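PDB 1JC9: techylectin-5A from Tachypleus tridentatus, which recognises acetyl groups on cell surfaces as an innate-immunity lectin of the horseshoe crab, agglutinating Gram-negative and Gram-positive bacteria and human erythrocytes. Local coordinates for residues Pro46-Cys49 against Ala50-Leu53; Tyr79-Met82 against Glu83-Gly86; Asp122-Leu125 against Gly126-Arg129; Thr134-Arg137 against Asn138-Ile141. All blocks are in the same frame, centred on the assembly; numbering follows the deposited sequence.

Interaction 1 of 4, residues Pro46-Cys49 against Ala50-Leu53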
loop_
_atom_site.group_PDB
_atom_site.type_symbol
_atom_site.label_atom_id
_atom_site.label_comp_id
_atom_site.label_asym_id
_atom_site.label_seq_id
_atom_site.Cartn_x
_atom_site.Cartn_y
_atom_site.Cartn_z
ATOM N N PRO A 46 5.180 21.703 5.105
ATOM C CA PRO A 46 5.673 20.329 4.919
ATOM C C PRO A 46 4.849 19.561 3.880
ATOM O O PRO A 46 3.622 19.508 3.972
ATOM C CB PRO A 46 5.567 19.734 6.320
ATOM C CG PRO A 46 4.389 20.475 6.910
ATOM C CD PRO A 46 4.628 21.892 6.459
ATOM N N THR A 47 5.531 18.965 2.898
ATOM C CA THR A 47 4.870 18.227 1.821
ATOM C C THR A 47 4.660 16.735 2.085
ATOM O O THR A 47 3.921 16.068 1.349
ATOM C CB THR A 47 5.652 18.373 0.495
ATOM O OG1 THR A 47 6.930 17.729 0.611
ATOM C CG2 THR A 47 5.857 19.850 0.162
ATOM N N ASP A 48 5.319 16.215 3.117
ATOM C CA ASP A 48 5.197 14.806 3.486
ATOM C C ASP A 48 5.829 14.582 4.855
ATOM O O ASP A 48 6.255 15.528 5.509
ATOM C CB ASP A 48 5.872 13.901 2.443
ATOM C CG ASP A 48 7.362 14.176 2.301
ATOM O OD1 ASP A 48 7.981 14.623 3.290
ATOM O OD2 ASP A 48 7.917 13.932 1.204
ATOM N N CYS A 49 5.902 13.329 5.290
ATOM C CA CYS A 49 6.483 13.028 6.590
ATOM C C CYS A 49 7.995 13.252 6.698
ATOM O O CYS A 49 8.506 13.456 7.798
ATOM C CB CYS A 49 6.149 11.598 6.984
ATOM S SG CYS A 49 4.377 11.307 7.258
ATOM N N ALA A 50 8.715 13.197 5.581
ATOM C CA ALA A 50 10.158 13.434 5.623
ATOM C C ALA A 50 10.374 14.897 6.013
ATOM O O ALA A 50 11.265 15.210 6.805
ATOM C CB ALA A 50 10.787 13.152 4.257
ATOM N N ASP A 51 9.553 15.787 5.450
ATOM C CA ASP A 51 9.635 17.210 5.761
ATOM C C ASP A 51 9.295 17.426 7.232
ATOM O O ASP A 51 9.944 18.216 7.922
ATOM C CB ASP A 51 8.649 18.024 4.911
ATOM C CG ASP A 51 9.111 18.198 3.480
ATOM O OD1 ASP A 51 10.269 17.855 3.176
ATOM O OD2 ASP A 51 8.313 18.696 2.660
ATOM N N ILE A 52 8.266 16.728 7.703
ATOM C CA ILE A 52 7.841 16.837 9.097
ATOM C C ILE A 52 9.001 16.478 10.023
ATOM O O ILE A 52 9.218 17.132 11.045
ATOM C CB ILE A 52 6.651 15.888 9.401
ATOM C CG1 ILE A 52 5.402 16.341 8.638
ATOM C CG2 ILE A 52 6.380 15.847 10.898
ATOM C CD1 ILE A 52 4.780 17.612 9.158
ATOM N N LEU A 53 9.748 15.438 9.656
ATOM C CA LEU A 53 10.881 14.992 10.460
ATOM C C LEU A 53 11.974 16.051 10.481
ATOM O O LEU A 53 12.539 16.351 11.532
ATOM C CB LEU A 53 11.455 13.685 9.905
ATOM C CG LEU A 53 12.628 13.081 10.687
ATOM C CD1 LEU A 53 12.159 12.685 12.076
ATOM C CD2 LEU A 53 13.173 11.865 9.965
#
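Between Pro-46 and Asp-51 the chain turns from an extended lead-in to the opening of a helix, bringing their CA atoms within 5.1 Å. Asp-48 is still extended; from Cys-49 onward the backbone is helical, and the first turn is closed by Ile-52 N bonding to Asp-48 O (3.2 Å) and Leu-53 N to Cys-49 O (3.0 Å). Asp-48 is the N-cap. With CG placed between its own N and carbonyl carbon (chi1 61°), its carboxylate turns over the helix start, and OD1 takes Asp-51 N at 2.9 Å, nearly straight at the hydrogen (163°), plus a weak bond from Ala-50 N. Asp-51 answers in the reverse direction. Its OD2 accepts two donors from Thr-47: the backbone N at 2.8 Å, on the anti lone pair, and OG1 at 2.7 Å, which arrives 43° above the carboxylate plane. This double grip holds the lead-in against the helix and fixes the rotation of the Asp-51 carboxylate. Next to it, Pro-46 CB packs on Ile-52 CD1 at 3.6 Å, an apolar patch beside the polar one. The other oxygen of Asp-48, OD2, leaves the cap for Arg-137 and Tyr-139, so one carboxylate serves both the helix start and the junction between helix 127-136 and strand 139-146. The positive charge of Arg-137 probably helps to keep it ionised despite the nearby Asp-51 carboxylate. Helix 49-54 lies at the edge of the fold, where Cys-49 is disulfide-bonded to Cys-80 of strand 76-81, Ile-52 touches Met-82, and Ala-50 lies on Pro-261 of strand 250-261.

Interaction 2 of 4, residues Tyr79-Met82 against Glu83-Gly86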
loop_
_atom_site.group_PDB
_atom_site.type_symbol
_atom_site.label_atom_id
_atom_site.label_comp_id
_atom_site.label_asym_id
_atom_site.label_seq_id
_atom_site.Cartn_x
_atom_site.Cartn_y
_atom_site.Cartn_z
ATOM N N TYR A 79 -0.407 9.425 8.409
ATOM C CA TYR A 79 0.279 8.830 9.535
ATOM C C TYR A 79 1.754 8.763 9.194
ATOM O O TYR A 79 2.143 8.246 8.144
ATOM C CB TYR A 79 -0.244 7.429 9.839
ATOM C CG TYR A 79 0.332 6.883 11.119
ATOM C CD1 TYR A 79 1.611 6.323 11.154
ATOM C CD2 TYR A 79 -0.381 6.975 12.313
ATOM C CE1 TYR A 79 2.166 5.868 12.349
ATOM C CE2 TYR A 79 0.163 6.524 13.510
ATOM C CZ TYR A 79 1.432 5.974 13.522
ATOM O OH TYR A 79 1.963 5.537 14.711
ATOM N N CYS A 80 2.574 9.306 10.083
ATOM C CA CYS A 80 4.011 9.312 9.886
ATOM C C CYS A 80 4.701 8.292 10.787
ATOM O O CYS A 80 4.527 8.309 12.003
ATOM C CB CYS A 80 4.586 10.692 10.202
ATOM S SG CYS A 80 4.064 12.051 9.112
ATOM N N ASP A 81 5.465 7.394 10.179
ATOM C CA ASP A 81 6.227 6.404 10.927
ATOM C C ASP A 81 7.595 7.063 11.081
ATOM O O ASP A 81 8.348 7.173 10.111
ATOM C CB ASP A 81 6.355 5.110 10.123
ATOM C CG ASP A 81 7.332 4.123 10.745
ATOM O OD1 ASP A 81 8.021 4.482 11.728
ATOM O OD2 ASP A 81 7.417 2.988 10.236
ATOM N N MET A 82 7.908 7.522 12.290
ATOM C CA MET A 82 9.181 8.189 12.541
ATOM C C MET A 82 10.207 7.280 13.208
ATOM O O MET A 82 11.264 7.744 13.636
ATOM C CB MET A 82 8.960 9.425 13.420
ATOM C CG MET A 82 7.962 10.415 12.839
ATOM S SD MET A 82 8.445 10.926 11.185
ATOM C CE MET A 82 8.105 12.692 11.271
ATOM N N GLU A 83 9.912 5.989 13.277
ATOM C CA GLU A 83 10.818 5.055 13.933
ATOM C C GLU A 83 11.605 4.130 13.012
ATOM O O GLU A 83 12.807 3.949 13.188
ATOM C CB GLU A 83 10.030 4.231 14.951
ATOM C CG GLU A 83 9.559 5.052 16.145
ATOM C CD GLU A 83 8.391 4.415 16.869
ATOM O OE1 GLU A 83 8.481 3.213 17.201
ATOM O OE2 GLU A 83 7.382 5.118 17.107
ATOM N N THR A 84 10.940 3.552 12.024
ATOM C CA THR A 84 11.602 2.630 11.112
ATOM C C THR A 84 12.764 3.234 10.328
ATOM O O THR A 84 12.602 4.224 9.616
ATOM C CB THR A 84 10.597 2.042 10.110
ATOM O OG1 THR A 84 9.497 1.468 10.828
ATOM C CG2 THR A 84 11.256 0.976 9.265
ATOM N N ASP A 85 13.937 2.627 10.472
ATOM C CA ASP A 85 15.140 3.049 9.763
ATOM C C ASP A 85 15.317 4.563 9.599
ATOM O O ASP A 85 15.538 5.064 8.499
ATOM C CB ASP A 85 15.170 2.350 8.399
ATOM C CG ASP A 85 16.410 2.671 7.596
ATOM O OD1 ASP A 85 17.487 2.857 8.195
ATOM O OD2 ASP A 85 16.312 2.722 6.354
ATOM N N GLY A 86 15.218 5.294 10.703
ATOM C CA GLY A 86 15.410 6.732 10.639
ATOM C C GLY A 86 14.151 7.575 10.592
ATOM O O GLY A 86 14.208 8.776 10.838
#
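Asp-81, Met-82 and Glu-83 carry most of this turn, with Thr-84 closing it. The carboxylate of Asp-81 does the work. CG stands opposite the backbone N (chi1 170°), a placement that carries the group forward over the two peptides that follow Met-82. OD1 accepts Glu-83 N at 2.9 Å, nearly on the extension of its C-O bond, and also Thr-84 N at 3.1 Å, from the syn side and 31° out of the carboxylate plane. The second of these is almost linear at the hydrogen (171°). OD2 completes the set by receiving Thr-84 OG1 at 2.6 Å through its syn lone pair, the two side chains meeting at about a right angle. Three bonds from two consecutive residues thus hold the carboxylate in one rotation, and OD2 also pairs with Lys-258, which would probably steady its negative charge. Met-82 contributes mainly backbone here: its side chain bends away toward Ile-52 and Leu-53 of helix 49-54. Glu-83 runs past its neighbour, CG lying 3.7 Å from Met-82 C, and its carboxylate reaches Ser-60, whose OG also takes Met-82 N. Capture of the i+2 amide by an aspartate oxygen defines an Asx turn, here extended to the i+3 amide. It sits where strand 76-81 ends, in the connection that returns the chain as strand 89-95, so the whole makes a beta-hairpin of the fibrinogen C-terminal domain.

Interaction 3 of 4, residues Asp122-Leu125 against Gly126-Arg129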
loop_
_atom_site.group_PDB
_atom_site.type_symbol
_atom_site.label_atom_id
_atom_site.label_comp_id
_atom_site.label_asym_id
_atom_site.label_seq_id
_atom_site.Cartn_x
_atom_site.Cartn_y
_atom_site.Cartn_z
ATOM N N ASP A 122 -6.486 0.405 10.365
ATOM C CA ASP A 122 -6.336 -0.127 9.011
ATOM C C ASP A 122 -6.983 0.815 7.998
ATOM O O ASP A 122 -8.094 1.303 8.211
ATOM C CB ASP A 122 -6.912 -1.550 8.908
ATOM C CG ASP A 122 -8.289 -1.694 9.549
ATOM O OD1 ASP A 122 -8.676 -0.846 10.380
ATOM O OD2 ASP A 122 -8.981 -2.684 9.228
ATOM N N PHE A 123 -6.279 1.085 6.899
ATOM C CA PHE A 123 -6.793 2.014 5.898
ATOM C C PHE A 123 -6.055 1.941 4.564
ATOM O O PHE A 123 -5.050 1.247 4.428
ATOM C CB PHE A 123 -6.648 3.447 6.412
ATOM C CG PHE A 123 -5.221 3.939 6.413
ATOM C CD1 PHE A 123 -4.299 3.445 7.335
ATOM C CD2 PHE A 123 -4.781 4.840 5.443
ATOM C CE1 PHE A 123 -2.958 3.836 7.290
ATOM C CE2 PHE A 123 -3.441 5.240 5.387
ATOM C CZ PHE A 123 -2.529 4.737 6.310
ATOM N N TRP A 124 -6.587 2.682 3.594
ATOM C CA TRP A 124 -6.014 2.827 2.262
ATOM C C TRP A 124 -6.111 4.332 2.058
ATOM O O TRP A 124 -7.206 4.888 2.081
ATOM C CB TRP A 124 -6.845 2.103 1.199
ATOM C CG TRP A 124 -6.306 2.326 -0.196
ATOM C CD1 TRP A 124 -6.823 3.152 -1.156
ATOM C CD2 TRP A 124 -5.137 1.726 -0.770
ATOM N NE1 TRP A 124 -6.046 3.100 -2.295
ATOM C CE2 TRP A 124 -5.006 2.232 -2.083
ATOM C CE3 TRP A 124 -4.186 0.807 -0.302
ATOM C CZ2 TRP A 124 -3.965 1.850 -2.934
ATOM C CZ3 TRP A 124 -3.149 0.428 -1.152
ATOM C CH2 TRP A 124 -3.050 0.950 -2.453
ATOM N N LEU A 125 -4.972 4.992 1.874
ATOM C CA LEU A 125 -4.955 6.443 1.733
ATOM C C LEU A 125 -5.815 7.020 0.613
ATOM O O LEU A 125 -6.411 8.080 0.780
ATOM C CB LEU A 125 -3.509 6.936 1.577
ATOM C CG LEU A 125 -3.300 8.446 1.712
ATOM C CD1 LEU A 125 -3.668 8.888 3.130
ATOM C CD2 LEU A 125 -1.851 8.796 1.409
ATOM N N GLY A 126 -5.880 6.337 -0.526
ATOM C CA GLY A 126 -6.661 6.844 -1.649
ATOM C C GLY A 126 -5.755 7.014 -2.854
ATOM O O GLY A 126 -4.695 7.629 -2.747
ATOM N N ASN A 127 -6.158 6.483 -4.003
ATOM C CA ASN A 127 -5.317 6.569 -5.191
ATOM C C ASN A 127 -5.034 7.986 -5.685
ATOM O O ASN A 127 -3.919 8.267 -6.134
ATOM C CB ASN A 127 -5.895 5.702 -6.315
ATOM C CG ASN A 127 -5.887 4.218 -5.965
ATOM O OD1 ASN A 127 -5.080 3.766 -5.146
ATOM N ND2 ASN A 127 -6.769 3.450 -6.594
ATOM N N ASP A 128 -6.010 8.888 -5.604
ATOM C CA ASP A 128 -5.756 10.260 -6.046
ATOM C C ASP A 128 -4.702 10.890 -5.140
ATOM O O ASP A 128 -3.874 11.678 -5.590
ATOM C CB ASP A 128 -7.029 11.116 -6.012
ATOM C CG ASP A 128 -7.979 10.806 -7.154
ATOM O OD1 ASP A 128 -7.531 10.270 -8.193
ATOM O OD2 ASP A 128 -9.179 11.117 -7.021
ATOM N N ARG A 129 -4.731 10.535 -3.859
ATOM C CA ARG A 129 -3.756 11.076 -2.915
ATOM C C ARG A 129 -2.391 10.439 -3.118
ATOM O O ARG A 129 -1.364 11.104 -3.005
ATOM C CB ARG A 129 -4.225 10.852 -1.479
ATOM C CG ARG A 129 -5.352 11.768 -1.052
ATOM C CD ARG A 129 -6.004 11.203 0.180
ATOM N NE ARG A 129 -7.043 12.062 0.738
ATOM C CZ ARG A 129 -7.853 11.682 1.722
ATOM N NH1 ARG A 129 -7.739 10.462 2.245
ATOM N NH2 ARG A 129 -8.770 12.511 2.187
#
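Arg-129 NH1 donates to Leu-125 O at 3.1 Å, with 153° at the hydrogen. The donor lies in the carbonyl plane, and the oxygen sits near the edge of the guanidinium, slightly tilted from its plane. The arginine chain is extended from CG to NE, and its CD also passes the same oxygen at 3.2 Å. Leu-125 CG also packs against Arg-129 CB at 4.1 Å, the side chains crossing at about a right angle. This is a strand-to-helix corner of the fibrinogen C-terminal domain: strand 123-124, which pairs with strand 89-95, ends at Trp-124, and helix 127-136 begins after Gly-126, an N-cap residue with no side chain to bond. Trp-124 borders the same step. Its CG stands anti to the backbone N (chi1 176°), which sends the indole forward until CD1 is 3.4 Å from Gly-126 N. Asn-127 OD1 accepts a weak bond from NE1 at 3.1 Å and lies equally near CZ2. This oxygen is at the indole edge, near its plane, with the amide plane almost perpendicular to the ring (89°). Tyr-112 makes an edge-to-face contact with the same indole, while Leu-125 continues into the interior to touch Ile-92 and Leu-133.

Interaction 4 of 4, residues Thr134-Arg137 against Asn138-Ile141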
loop_
_atom_site.group_PDB
_atom_site.type_symbol
_atom_site.label_atom_id
_atom_site.label_comp_id
_atom_site.label_asym_id
_atom_site.label_seq_id
_atom_site.Cartn_x
_atom_site.Cartn_y
_atom_site.Cartn_z
ATOM N N THR A 134 3.244 10.618 -4.775
ATOM C CA THR A 134 4.320 9.975 -5.536
ATOM C C THR A 134 4.820 10.739 -6.750
ATOM O O THR A 134 5.894 10.441 -7.281
ATOM C CB THR A 134 3.927 8.546 -5.989
ATOM O OG1 THR A 134 2.737 8.588 -6.787
ATOM C CG2 THR A 134 3.688 7.660 -4.776
ATOM N N ASN A 135 4.053 11.727 -7.195
ATOM C CA ASN A 135 4.459 12.516 -8.349
ATOM C C ASN A 135 5.111 13.855 -7.998
ATOM O O ASN A 135 5.689 14.493 -8.875
ATOM C CB ASN A 135 3.262 12.746 -9.280
ATOM C CG ASN A 135 2.904 11.507 -10.095
ATOM O OD1 ASN A 135 3.168 11.443 -11.295
ATOM N ND2 ASN A 135 2.312 10.513 -9.441
ATOM N N GLN A 136 5.041 14.285 -6.736
ATOM C CA GLN A 136 5.647 15.571 -6.366
ATOM C C GLN A 136 7.167 15.479 -6.341
ATOM O O GLN A 136 7.867 16.491 -6.398
ATOM C CB GLN A 136 5.094 16.093 -5.027
ATOM C CG GLN A 136 5.362 15.253 -3.800
ATOM C CD GLN A 136 4.638 15.807 -2.579
ATOM O OE1 GLN A 136 3.839 16.737 -2.695
ATOM N NE2 GLN A 136 4.905 15.235 -1.411
ATOM N N ARG A 137 7.669 14.254 -6.251
ATOM C CA ARG A 137 9.101 13.988 -6.307
ATOM C C ARG A 137 9.358 12.494 -6.325
ATOM O O ARG A 137 8.411 11.709 -6.373
ATOM C CB ARG A 137 9.874 14.682 -5.179
ATOM C CG ARG A 137 9.516 14.367 -3.745
ATOM C CD ARG A 137 10.622 14.997 -2.916
ATOM N NE ARG A 137 10.428 14.979 -1.473
ATOM C CZ ARG A 137 9.694 15.860 -0.800
ATOM N NH1 ARG A 137 9.062 16.837 -1.444
ATOM N NH2 ARG A 137 9.633 15.786 0.527
ATOM N N ASN A 138 10.624 12.093 -6.308
ATOM C CA ASN A 138 10.948 10.672 -6.379
ATOM C C ASN A 138 10.936 9.949 -5.036
ATOM O O ASN A 138 11.678 10.292 -4.119
ATOM C CB ASN A 138 12.297 10.490 -7.081
ATOM C CG ASN A 138 12.539 9.058 -7.512
ATOM O OD1 ASN A 138 11.610 8.346 -7.889
ATOM N ND2 ASN A 138 13.795 8.634 -7.478
ATOM N N TYR A 139 10.082 8.935 -4.938
ATOM C CA TYR A 139 9.938 8.156 -3.714
ATOM C C TYR A 139 10.265 6.684 -3.871
ATOM O O TYR A 139 10.237 6.134 -4.971
ATOM C CB TYR A 139 8.495 8.223 -3.191
ATOM C CG TYR A 139 8.064 9.548 -2.627
ATOM C CD1 TYR A 139 7.612 10.572 -3.456
ATOM C CD2 TYR A 139 8.115 9.782 -1.257
ATOM C CE1 TYR A 139 7.220 11.802 -2.927
ATOM C CE2 TYR A 139 7.732 11.000 -0.719
ATOM C CZ TYR A 139 7.286 12.005 -1.556
ATOM O OH TYR A 139 6.920 13.208 -1.008
ATOM N N MET A 140 10.577 6.053 -2.744
ATOM C CA MET A 140 10.813 4.620 -2.714
ATOM C C MET A 140 9.692 4.127 -1.806
ATOM O O MET A 140 9.220 4.872 -0.942
ATOM C CB MET A 140 12.182 4.273 -2.112
ATOM C CG MET A 140 12.407 4.725 -0.680
ATOM S SD MET A 140 13.953 4.044 -0.008
ATOM C CE MET A 140 15.130 4.607 -1.226
ATOM N N ILE A 141 9.232 2.902 -2.016
ATOM C CA ILE A 141 8.174 2.367 -1.177
ATOM C C ILE A 141 8.735 1.226 -0.347
ATOM O O ILE A 141 9.545 0.435 -0.823
ATOM C CB ILE A 141 6.964 1.859 -2.017
ATOM C CG1 ILE A 141 5.894 1.285 -1.086
ATOM C CG2 ILE A 141 7.407 0.803 -3.015
ATOM C CD1 ILE A 141 4.598 0.935 -1.783
HETATM O O HOH W 1 8.003 8.726 -7.039
#
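This is a local contact at a helix-to-strand junction, in which Tyr-139 at the start of strand 139-146 folds back against the last residues of helix 127-136. Gln-136 NE2 donates to Tyr-139 OH at 2.9 Å in an almost straight bond (170°) that lies within the plane of the amide. Amide and ring planes are 26° apart, and Gln-136 CG lies at the ring edge. The same NE2 also serves Thr-47 O, and OE1 takes Lys-68 N, which together fix the flip of the amide. Arg-137 approaches from another side. Its CG, tucked between backbone N and carbonyl carbon (chi1 59°), packs on Tyr-139 CE1 at 3.5 Å, and the extended chain brings the guanidinium over the hydroxyl, whose oxygen stands 3.8 Å above the plane near its centre. That hydroxyl and the arginine share Asp-48 as their strongest polar partner, so the Asp-48 carboxylate bonds to both, and probably polarises the phenol. Backbone atoms also come close: Arg-137 O is 3.2 Å from Tyr-139 CD1, and Thr-134 CA is 3.9 Å from the same atom. Ile-259 and Pro-261 of strand 250-261 are further neighbours of the tyrosine. A water bridges the turn, lying 2.7 Å from Thr-134 O and accepting from Tyr-139 N at 3.0 Å. The strand that follows runs between strands 152-162 and 250-261, so this is the step from helix into the central antiparallel sheet of the fibrinogen C-terminal fold.

Overall arrangement
All four contacts are local, within continuous eight-residue stretches, yet they differ with their place in the fold. Interactions 1 and 3 are buried, and interaction 3 lies nearest the chain centre, while interactions 2 and 4 are partly buried. Interactions 1 and 2 both rely on an aspartate gripping backbone amides, one starting a helix and the other turning a hairpin, and the Cys-49 to Cys-80 disulfide ties them together. Interaction 4 reaches interaction 1 through the second oxygen of Asp-48, by a salt bridge to Arg-137 and a hydrogen bond to Tyr-139. Interactions 3 and 4 occupy the two ends of helix 127-136; there the contacts across the segments come largely from amide, arginine and aromatic side chains.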